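Local coordinates for alpha-Amylase (Thermotoga maritima, PDB 2B5D), which is a glycoside hydrolase of family 57, built on a mostly parallel beta-sheet flanked by many helices, at residues R321-L324 with H325-S329; F363-R366 with F367-V371; N372-K375 with D376-L379. All blocks are in the same frame, centred on the assembly; numbering follows the deposited sequence.

All three interactions are local, and together they follow two neighbouring helices and the turn that leads out of the second. Interaction 1 lies within helix 309-338 and interaction 2 within helix 360-373; the two touch through F323 and F367. Interaction 3 takes the end of helix 360-373 round into strand 377-379. Each is partly buried: phenylalanines and leucines fill the sides between the helices and toward the sheet, while charged pairs lie on partly exposed flanks. Interactions 1 and 2 combine regular helix bonds with salt bridges, D322-K326 and R366-E369. Interaction 3 has no such pair across it and depends on a serine hydroxyl, which is also hydrogen-bonded to E328 of interaction 1.

Interaction 1 of 3, residues R321-L324 with H325-S329; sequences RDFL and HKKES
R321 to S329 form one unbroken run of alpha-helix, in which H325, K326, K327 and E328 give their backbone N-H groups to the carbonyls of R321, D322, F323 and L324 in the regular i to i+4 pattern. On one flank D322 and K326 pair as a salt bridge, K326 NZ standing 3.1 Å from D322 OD2. The ammonium meets that oxygen on its syn side, 30° out of the carboxylate plane, and the lysine gets there by bending at its last two torsions. Y252 OH bonds the same OD2, so two donors hold it, and F213 of the second subunit makes a cation-pi contact with K326. K327, one turn on from F323, bends over one face of that ring: its CE is 4.2 Å from the ring centroid, a CH-pi contact, with CG and CD lying near the ring's rim. Its NZ then passes on to Q330 and S241. The H325 imidazole leans against the backbone, with R321 O over one face and 3.1 Å from H325 CG, while L324 CD2 approaches obliquely, 3.6 Å from H325 CD2. L324 CD1 lies 3.8 Å from E328 OE1, whose hydrogen-bond partner is S374. F323 and L324 turn toward helix 360-373, where they meet F363, F367 and L370; K327 and E328 also touch L377 of strand 377-379.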
loop_
_atom_site.group_PDB
_atom_site.type_symbol
_atom_site.label_atom_id
_atom_site.label_comp_id
_atom_site.label_asym_id
_atom_site.label_seq_id
_atom_site.Cartn_x
_atom_site.Cartn_y
_atom_site.Cartn_z
ATOM N N ARG A 321 -24.139 -30.803 -27.595
ATOM C CA ARG A 321 -24.084 -31.668 -28.767
ATOM C C ARG A 321 -22.788 -31.452 -29.516
ATOM O O ARG A 321 -22.275 -32.364 -30.144
ATOM C CB ARG A 321 -25.286 -31.431 -29.686
ATOM C CG ARG A 321 -26.610 -31.959 -29.138
ATOM C CD ARG A 321 -27.777 -31.530 -30.042
ATOM N NE ARG A 321 -28.906 -32.449 -29.919
ATOM C CZ ARG A 321 -29.873 -32.361 -28.998
ATOM N NH1 ARG A 321 -29.873 -31.384 -28.090
ATOM N NH2 ARG A 321 -30.856 -33.261 -28.990
ATOM N N ASP A 322 -22.252 -30.245 -29.471
ATOM C CA ASP A 322 -20.921 -30.044 -30.008
ATOM C C ASP A 322 -19.914 -30.958 -29.273
ATOM O O ASP A 322 -19.143 -31.693 -29.887
ATOM C CB ASP A 322 -20.486 -28.596 -29.860
ATOM C CG ASP A 322 -19.334 -28.267 -30.736
ATOM O OD1 ASP A 322 -19.527 -28.301 -31.953
ATOM O OD2 ASP A 322 -18.231 -27.954 -30.255
ATOM N N PHE A 323 -19.918 -30.884 -27.952
ATOM C CA PHE A 323 -18.965 -31.625 -27.188
ATOM C C PHE A 323 -19.137 -33.145 -27.369
ATOM O O PHE A 323 -18.140 -33.835 -27.649
ATOM C CB PHE A 323 -18.957 -31.206 -25.710
ATOM C CG PHE A 323 -17.649 -31.501 -25.028
ATOM C CD1 PHE A 323 -16.470 -30.983 -25.545
ATOM C CD2 PHE A 323 -17.603 -32.310 -23.893
ATOM C CE1 PHE A 323 -15.279 -31.280 -24.956
ATOM C CE2 PHE A 323 -16.411 -32.603 -23.284
ATOM C CZ PHE A 323 -15.243 -32.083 -23.801
ATOM N N LEU A 324 -20.386 -33.621 -27.251
ATOM C CA LEU A 324 -20.756 -34.993 -27.617
ATOM C C LEU A 324 -20.186 -35.453 -28.957
ATOM O O LEU A 324 -19.482 -36.484 -29.017
ATOM C CB LEU A 324 -22.265 -35.160 -27.654
ATOM C CG LEU A 324 -22.792 -36.524 -28.130
ATOM C CD1 LEU A 324 -22.836 -37.573 -27.017
ATOM C CD2 LEU A 324 -24.182 -36.354 -28.761
ATOM N N HIS A 325 -20.451 -34.697 -30.026
ATOM C CA HIS A 325 -19.955 -35.068 -31.335
ATOM C C HIS A 325 -18.447 -35.075 -31.365
ATOM O O HIS A 325 -17.853 -35.965 -31.939
ATOM C CB HIS A 325 -20.619 -34.250 -32.493
ATOM C CG HIS A 325 -22.122 -34.351 -32.487
ATOM N ND1 HIS A 325 -22.953 -33.338 -32.925
ATOM C CD2 HIS A 325 -22.943 -35.325 -32.011
ATOM C CE1 HIS A 325 -24.214 -33.686 -32.734
ATOM N NE2 HIS A 325 -24.236 -34.886 -32.176
ATOM N N LYS A 326 -17.804 -34.106 -30.744
ATOM C CA LYS A 326 -16.324 -34.181 -30.605
ATOM C C LYS A 326 -15.785 -35.436 -29.855
ATOM O O LYS A 326 -14.763 -35.981 -30.232
ATOM C CB LYS A 326 -15.792 -32.916 -29.966
ATOM C CG LYS A 326 -15.930 -31.769 -30.895
ATOM C CD LYS A 326 -15.672 -30.442 -30.242
ATOM C CE LYS A 326 -14.952 -29.586 -31.239
ATOM N NZ LYS A 326 -15.948 -28.874 -32.078
ATOM N N LYS A 327 -16.500 -35.914 -28.841
ATOM C CA LYS A 327 -15.994 -37.061 -28.045
ATOM C C LYS A 327 -16.250 -38.392 -28.762
ATOM O O LYS A 327 -15.485 -39.372 -28.601
ATOM C CB LYS A 327 -16.621 -37.098 -26.637
ATOM C CG LYS A 327 -16.343 -35.869 -25.722
ATOM C CD LYS A 327 -14.863 -35.637 -25.486
ATOM C CE LYS A 327 -14.274 -34.739 -26.552
ATOM N NZ LYS A 327 -12.816 -34.468 -26.459
ATOM N N GLU A 328 -17.353 -38.434 -29.521
ATOM C CA GLU A 328 -17.702 -39.593 -30.346
ATOM C C GLU A 328 -16.728 -39.691 -31.488
ATOM O O GLU A 328 -16.141 -40.722 -31.769
ATOM C CB GLU A 328 -19.098 -39.412 -30.891
ATOM C CG GLU A 328 -20.161 -39.572 -29.808
ATOM C CD GLU A 328 -21.561 -39.512 -30.353
ATOM O OE1 GLU A 328 -22.459 -40.170 -29.762
ATOM O OE2 GLU A 328 -21.763 -38.820 -31.373
ATOM N N SER A 329 -16.539 -38.593 -32.161
ATOM C CA SER A 329 -15.528 -38.585 -33.180
ATOM C C SER A 329 -14.169 -39.076 -32.598
ATOM O O SER A 329 -13.541 -39.969 -33.148
ATOM C CB SER A 329 -15.452 -37.201 -33.786
ATOM O OG SER A 329 -14.373 -37.157 -34.667
#

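Interaction 2 of 3, residues F363-R366 with F367-V371; sequences FLKR and FFELV
R366 and E369, one turn apart on helix 360-373, meet in a short salt bridge, R366 NH2 to E369 OE1 at 2.6 Å. The arginine bends at chi2 (-54°) and chi3 (-67°), which curls its guanidinium forward along the helix, toward E369 and L370, instead of letting it stretch outward. The acid, by contrast, is extended beyond CG. Their flat groups are turned 60° against each other, and NH2 comes to OE1 from the anti side of the carboxylate, somewhat out of its plane. The other end of the guanidinium is held as well: NH1 makes a salt bridge to E317 of helix 309-338, so R366 ties the two helices together. L370 CD1 reaches the same group obliquely, 3.4 Å from R366 NH1. K365 runs out straight, passing E369 with its CE 3.6 Å from E369 OE2; its NZ stays beyond salt-bridge range of that oxygen. F368 lays one ring face over the backbone, with L364 O 3.2 Å from F368 CG. F363 touches F367 through its ring atom CE2, 4.3 Å from F367 CB, while the F367 ring receives V371 CG2 over one face. The phenylalanines pack on F323, M44 and L379, and the charged residues occupy partly exposed positions. Such a division is that of an amphipathic helix laid on a beta-sheet and flanked by further helices.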
loop_
_atom_site.group_PDB
_atom_site.type_symbol
_atom_site.label_atom_id
_atom_site.label_comp_id
_atom_site.label_asym_id
_atom_site.label_seq_id
_atom_site.Cartn_x
_atom_site.Cartn_y
_atom_site.Cartn_z
ATOM N N PHE A 363 -25.387 -27.708 -18.613
ATOM C CA PHE A 363 -24.510 -28.345 -19.603
ATOM C C PHE A 363 -24.075 -29.778 -19.188
ATOM O O PHE A 363 -24.197 -30.737 -19.963
ATOM C CB PHE A 363 -23.288 -27.469 -19.903
ATOM C CG PHE A 363 -22.282 -28.138 -20.815
ATOM C CD1 PHE A 363 -22.274 -27.874 -22.188
ATOM C CD2 PHE A 363 -21.332 -29.049 -20.298
ATOM C CE1 PHE A 363 -21.357 -28.515 -23.048
ATOM C CE2 PHE A 363 -20.414 -29.674 -21.131
ATOM C CZ PHE A 363 -20.433 -29.425 -22.514
ATOM N N LEU A 364 -23.583 -29.912 -17.957
ATOM C CA LEU A 364 -23.200 -31.204 -17.458
ATOM C C LEU A 364 -24.312 -32.232 -17.537
ATOM O O LEU A 364 -24.068 -33.416 -17.860
ATOM C CB LEU A 364 -22.642 -31.113 -16.035
ATOM C CG LEU A 364 -21.154 -31.464 -16.020
ATOM C CD1 LEU A 364 -21.000 -32.924 -16.392
ATOM C CD2 LEU A 364 -20.291 -30.612 -16.992
ATOM N N LYS A 365 -25.529 -31.776 -17.258
ATOM C CA LYS A 365 -26.671 -32.679 -17.203
ATOM C C LYS A 365 -27.069 -33.109 -18.616
ATOM O O LYS A 365 -27.380 -34.267 -18.859
ATOM C CB LYS A 365 -27.854 -32.016 -16.504
ATOM C CG LYS A 365 -29.038 -32.960 -16.275
ATOM C CD LYS A 365 -30.322 -32.161 -16.294
ATOM C CE LYS A 365 -31.484 -32.987 -15.788
ATOM N NZ LYS A 365 -32.711 -32.165 -15.892
ATOM N N ARG A 366 -27.035 -32.171 -19.544
ATOM C CA ARG A 366 -27.400 -32.469 -20.900
ATOM C C ARG A 366 -26.360 -33.344 -21.553
ATOM O O ARG A 366 -26.715 -34.218 -22.332
ATOM C CB ARG A 366 -27.691 -31.188 -21.710
ATOM C CG ARG A 366 -29.066 -30.594 -21.350
ATOM C CD ARG A 366 -30.251 -31.624 -21.486
ATOM N NE ARG A 366 -30.442 -31.993 -22.894
ATOM C CZ ARG A 366 -30.576 -33.233 -23.350
ATOM N NH1 ARG A 366 -30.724 -33.435 -24.652
ATOM N NH2 ARG A 366 -30.580 -34.268 -22.510
ATOM N N PHE A 367 -25.088 -33.110 -21.229
ATOM C CA PHE A 367 -24.006 -33.913 -21.788
ATOM C C PHE A 367 -24.090 -35.333 -21.272
ATOM O O PHE A 367 -23.871 -36.256 -22.027
ATOM C CB PHE A 367 -22.643 -33.303 -21.497
ATOM C CG PHE A 367 -21.495 -34.097 -22.033
ATOM C CD1 PHE A 367 -21.183 -34.057 -23.382
ATOM C CD2 PHE A 367 -20.691 -34.861 -21.172
ATOM C CE1 PHE A 367 -20.086 -34.792 -23.901
ATOM C CE2 PHE A 367 -19.596 -35.593 -21.666
ATOM C CZ PHE A 367 -19.292 -35.569 -23.041
ATOM N N PHE A 368 -24.429 -35.511 -20.000
ATOM C CA PHE A 368 -24.581 -36.857 -19.461
ATOM C C PHE A 368 -25.707 -37.594 -20.164
ATOM O O PHE A 368 -25.521 -38.739 -20.589
ATOM C CB PHE A 368 -24.807 -36.856 -17.948
ATOM C CG PHE A 368 -23.573 -36.539 -17.142
ATOM C CD1 PHE A 368 -22.309 -36.496 -17.742
ATOM C CD2 PHE A 368 -23.669 -36.322 -15.771
ATOM C CE1 PHE A 368 -21.184 -36.227 -16.997
ATOM C CE2 PHE A 368 -22.536 -36.061 -15.009
ATOM C CZ PHE A 368 -21.295 -36.015 -15.620
ATOM N N GLU A 369 -26.851 -36.934 -20.311
ATOM C CA GLU A 369 -28.022 -37.560 -20.928
ATOM C C GLU A 369 -27.747 -37.951 -22.375
ATOM O O GLU A 369 -28.173 -39.008 -22.831
ATOM C CB GLU A 369 -29.271 -36.672 -20.801
ATOM C CG GLU A 369 -29.742 -36.509 -19.362
ATOM C CD GLU A 369 -30.877 -35.498 -19.172
ATOM O OE1 GLU A 369 -31.029 -34.533 -19.984
ATOM O OE2 GLU A 369 -31.637 -35.687 -18.188
ATOM N N LEU A 370 -27.012 -37.097 -23.078
ATOM C CA LEU A 370 -26.590 -37.360 -24.445
ATOM C C LEU A 370 -25.623 -38.524 -24.526
ATOM O O LEU A 370 -25.772 -39.384 -25.403
ATOM C CB LEU A 370 -25.957 -36.114 -25.032
ATOM C CG LEU A 370 -26.750 -35.191 -25.972
ATOM C CD1 LEU A 370 -28.267 -35.421 -25.985
ATOM C CD2 LEU A 370 -26.405 -33.770 -25.632
ATOM N N VAL A 371 -24.625 -38.562 -23.624
ATOM C CA VAL A 371 -23.678 -39.686 -23.589
ATOM C C VAL A 371 -24.414 -40.967 -23.266
ATOM O O VAL A 371 -24.150 -41.995 -23.872
ATOM C CB VAL A 371 -22.471 -39.463 -22.629
ATOM C CG1 VAL A 371 -21.757 -40.766 -22.350
ATOM C CG2 VAL A 371 -21.475 -38.485 -23.234
#

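Interaction 3 of 3, residues N372-K375 with D376-L379; sequences NESK and DLKL
This is a tight helix-to-strand turn: S374 is the first residue to leave the helical path of helix 360-373, and K375 and D376 lead into strand 377-379. The end-to-end directions of N372-K375 and D376-L379 differ by 156°, so the chain nearly doubles back. S374 OG bridges the turn, accepting the backbone N-H of D376 at 2.9 Å with an N-H...O angle of 152°. A side-chain oxygen bonded to the N-H two residues on is an ST turn. With OG anti to the serine's own N (chi1 176°), the hydroxyl swings beside its carbonyl and over the chain that follows; S374 OG therefore also lies 3.6 Å from L377 CB. E328 of helix 309-338 is a second hydrogen-bond partner of the buried OG. The turn closes a beta-alpha-beta unit, in which strand 343-349 and strand 377-379 are joined through the short helix 352-356 and helix 360-373; both strands pair in parallel with strand 3-11, the new one through backbone hydrogen bonds of D376 and K378 with G3, and of K378 with I5. Within the bend a water gives a weak bridge, 3.3 Å from N372 O and 3.5 Å from L377 O. L377 and L379 turn inward against V371 and I5, while D376 sends its carboxylate to R332 of helix 309-338 in a salt bridge.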
loop_
_atom_site.group_PDB
_atom_site.type_symbol
_atom_site.label_atom_id
_atom_site.label_comp_id
_atom_site.label_asym_id
_atom_site.label_seq_id
_atom_site.Cartn_x
_atom_site.Cartn_y
_atom_site.Cartn_z
ATOM N N ASN A 372 -25.351 -40.893 -22.336
ATOM C CA ASN A 372 -26.198 -42.020 -22.020
ATOM C C ASN A 372 -26.912 -42.608 -23.276
ATOM O O ASN A 372 -26.947 -43.820 -23.450
ATOM C CB ASN A 372 -27.226 -41.633 -20.955
ATOM C CG ASN A 372 -26.668 -41.654 -19.525
ATOM O OD1 ASN A 372 -27.240 -41.007 -18.624
ATOM N ND2 ASN A 372 -25.574 -42.382 -19.301
ATOM N N GLU A 373 -27.464 -41.753 -24.137
ATOM C CA GLU A 373 -28.087 -42.204 -25.377
ATOM C C GLU A 373 -27.110 -42.645 -26.435
ATOM O O GLU A 373 -27.417 -43.564 -27.192
ATOM C CB GLU A 373 -29.042 -41.155 -25.968
ATOM C CG GLU A 373 -30.320 -40.950 -25.132
ATOM C CD GLU A 373 -30.755 -42.232 -24.400
ATOM O OE1 GLU A 373 -31.122 -43.232 -25.079
ATOM O OE2 GLU A 373 -30.711 -42.239 -23.140
ATOM N N SER A 374 -25.942 -42.006 -26.498
ATOM C CA SER A 374 -24.905 -42.362 -27.490
ATOM C C SER A 374 -24.596 -43.855 -27.577
ATOM O O SER A 374 -24.489 -44.546 -26.571
ATOM C CB SER A 374 -23.600 -41.617 -27.230
ATOM O OG SER A 374 -22.585 -42.045 -28.127
ATOM N N LYS A 375 -24.449 -44.323 -28.816
ATOM C CA LYS A 375 -24.045 -45.684 -29.103
ATOM C C LYS A 375 -22.512 -45.789 -29.230
ATOM O O LYS A 375 -21.966 -46.883 -29.364
ATOM C CB LYS A 375 -24.764 -46.199 -30.378
ATOM C CG LYS A 375 -26.275 -46.489 -30.184
ATOM C CD LYS A 375 -26.554 -47.381 -28.941
ATOM C CE LYS A 375 -28.067 -47.552 -28.641
ATOM N NZ LYS A 375 -28.750 -48.510 -29.578
ATOM N N ASP A 376 -21.823 -44.657 -29.187
ATOM C CA ASP A 376 -20.368 -44.634 -29.339
ATOM C C ASP A 376 -19.618 -44.489 -27.965
ATOM O O ASP A 376 -18.384 -44.527 -27.918
ATOM C CB ASP A 376 -19.958 -43.477 -30.289
ATOM C CG ASP A 376 -20.226 -43.776 -31.810
ATOM O OD1 ASP A 376 -19.882 -44.891 -32.321
ATOM O OD2 ASP A 376 -20.732 -42.853 -32.519
ATOM N N LEU A 377 -20.367 -44.306 -26.874
ATOM C CA LEU A 377 -19.835 -43.682 -25.652
ATOM C C LEU A 377 -20.573 -44.120 -24.421
ATOM O O LEU A 377 -21.785 -44.313 -24.426
ATOM C CB LEU A 377 -19.895 -42.142 -25.686
ATOM C CG LEU A 377 -19.054 -41.263 -26.596
ATOM C CD1 LEU A 377 -19.351 -39.836 -26.250
ATOM C CD2 LEU A 377 -17.558 -41.522 -26.492
ATOM N N LYS A 378 -19.794 -44.249 -23.359
ATOM C CA LYS A 378 -20.266 -44.629 -22.046
ATOM C C LYS A 378 -19.630 -43.673 -21.009
ATOM O O LYS A 378 -18.454 -43.317 -21.118
ATOM C CB LYS A 378 -19.800 -46.064 -21.789
ATOM C CG LYS A 378 -20.426 -46.724 -20.541
ATOM C CD LYS A 378 -20.165 -48.208 -20.542
ATOM C CE LYS A 378 -18.741 -48.506 -21.027
ATOM N NZ LYS A 378 -18.204 -49.815 -20.492
ATOM N N LEU A 379 -20.409 -43.232 -20.031
ATOM C CA LEU A 379 -19.830 -42.561 -18.871
ATOM C C LEU A 379 -19.288 -43.654 -17.956
ATOM O O LEU A 379 -19.964 -44.641 -17.754
ATOM C CB LEU A 379 -20.864 -41.759 -18.105
ATOM C CG LEU A 379 -21.608 -40.615 -18.812
ATOM C CD1 LEU A 379 -22.657 -39.996 -17.854
ATOM C CD2 LEU A 379 -20.669 -39.553 -19.334
HETATM O O HOH W 1 -24.236 -45.286 -22.140
#